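Local coordinates for protein gamma-D-glutamyl-L-lysine dipeptidyl-peptidase (Bacillus cereus ATCC 10987, PDB 3H41) that probably hydrolyses gamma-D-glutamyl-L-lysine bonds in cell wall peptides as a cysteine peptidase, releasing L-Ala-gamma-D-Glu dipeptides, at residues A188-D191 against L192-T195. Sequence-based numbering, arbitrary orientation.
Sequences AADD and LINT
With chi1 of -67°, Thr-195 holds OG1 beside its own backbone N and anti to its carbonyl carbon, which turns the hydroxyl back along the helix onto the carbonyl of Asp-191, one turn earlier. Asp-191 O is thus gripped twice, by Thr-195 N at 2.9 Å and by Thr-195 OG1 at 3.0 Å, the two donors arriving from opposite faces of the carbonyl plane. The hydroxyl is also hydrogen-bonded to His-227 NE2, so the buried oxygen links the helix to the chain following helix 218-225. Asn-194, its CG likewise beside the backbone N (chi1 -81°), lays its amide over Asp-190 O, with ND2 3.1 Å away but badly angled for a bond. That oxygen instead takes Asn-194 N at 2.8 Å. The amide nitrogen turns to a water, which accepts from Asn-194 ND2 and donates to Asp-191 OD1 at 2.7 Å, bridging the two side chains. The other carboxylate oxygen, Asp-191 OD2, reaches back to Ala-188 N (3.0 Å), met from well above the carboxylate plane; this is one half of a capping box, the N3 carboxylate taking the N-H of the N-cap residue. Ile-193 N donates to Ala-189 O at 3.1 Å, while Ile-193 CG1 packs against the same oxygen. On the buried side Leu-192 meets Ile-223, Tyr-224 and Met-272, and Ile-193 meets Met-272 and Ile-274, packing helix 189-197, at the start of the NlpC/P60 region, against helix 218-225 and strand 267-275. Asp-190 OD1 pairs with Lys-252 in a salt bridge. Two aspartates in the opening turn place negative charge near the positive end of the helix dipole, an arrangement likely to favour their ionised form and steady the helix start.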
loop_
_atom_site.group_PDB
_atom_site.type_symbol
_atom_site.label_atom_id
_atom_site.label_comp_id
_atom_site.label_asym_id
_atom_site.label_seq_id
_atom_site.Cartn_x
_atom_site.Cartn_y
_atom_site.Cartn_z
ATOM N N ALA A 188 15.002 9.643 8.326
ATOM C CA ALA A 188 16.176 9.953 7.536
ATOM C C ALA A 188 15.968 9.229 6.208
ATOM O O ALA A 188 15.182 8.244 6.129
ATOM C CB ALA A 188 17.414 9.436 8.240
ATOM N N ALA A 189 16.650 9.698 5.168
ATOM C CA ALA A 189 16.536 9.060 3.864
ATOM C C ALA A 189 16.929 7.593 3.930
ATOM O O ALA A 189 16.267 6.727 3.334
ATOM C CB ALA A 189 17.369 9.807 2.806
ATOM N N ASP A 190 17.970 7.283 4.697
ATOM C CA ASP A 190 18.378 5.879 4.829
ATOM C C ASP A 190 17.280 4.954 5.382
ATOM O O ASP A 190 17.216 3.768 4.990
ATOM C CB ASP A 190 19.634 5.721 5.686
ATOM C CG ASP A 190 20.914 6.095 4.950
ATOM O OD1 ASP A 190 20.926 6.233 3.691
ATOM O OD2 ASP A 190 21.939 6.240 5.670
ATOM N N ASP A 191 16.453 5.463 6.288
ATOM C CA ASP A 191 15.315 4.692 6.831
ATOM C C ASP A 191 14.351 4.264 5.702
ATOM O O ASP A 191 13.877 3.127 5.668
ATOM C CB ASP A 191 14.508 5.489 7.839
ATOM C CG ASP A 191 15.353 6.049 9.018
ATOM O OD1 ASP A 191 16.470 5.589 9.241
ATOM O OD2 ASP A 191 14.855 6.955 9.707
ATOM N N LEU A 192 14.044 5.206 4.814
ATOM C CA LEU A 192 13.193 4.962 3.643
ATOM C C LEU A 192 13.813 3.915 2.714
ATOM O O LEU A 192 13.136 3.003 2.263
ATOM C CB LEU A 192 12.958 6.239 2.859
ATOM C CG LEU A 192 12.324 7.466 3.550
ATOM C CD1 LEU A 192 12.323 8.614 2.599
ATOM C CD2 LEU A 192 10.912 7.205 4.067
ATOM N N ILE A 193 15.120 4.022 2.511
ATOM C CA ILE A 193 15.827 3.147 1.623
ATOM C C ILE A 193 15.832 1.744 2.211
ATOM O O ILE A 193 15.534 0.763 1.518
ATOM C CB ILE A 193 17.269 3.686 1.323
ATOM C CG1 ILE A 193 17.141 5.009 0.545
ATOM C CG2 ILE A 193 18.092 2.628 0.585
ATOM C CD1 ILE A 193 18.437 5.776 0.310
ATOM N N ASN A 194 16.093 1.674 3.509
ATOM C CA ASN A 194 16.170 0.418 4.189
ATOM C C ASN A 194 14.815 -0.253 4.165
ATOM O O ASN A 194 14.720 -1.489 3.969
ATOM C CB ASN A 194 16.737 0.607 5.616
ATOM C CG ASN A 194 18.249 0.717 5.597
ATOM O OD1 ASN A 194 18.905 0.107 4.740
ATOM N ND2 ASN A 194 18.801 1.545 6.470
ATOM N N THR A 195 13.768 0.557 4.298
ATOM C CA THR A 195 12.401 0.051 4.174
ATOM C C THR A 195 12.163 -0.590 2.807
ATOM O O THR A 195 11.744 -1.729 2.710
ATOM C CB THR A 195 11.346 1.138 4.479
ATOM O OG1 THR A 195 11.416 1.486 5.879
ATOM C CG2 THR A 195 9.925 0.625 4.153
HETATM O O HOH W 1 18.005 3.452 8.495
#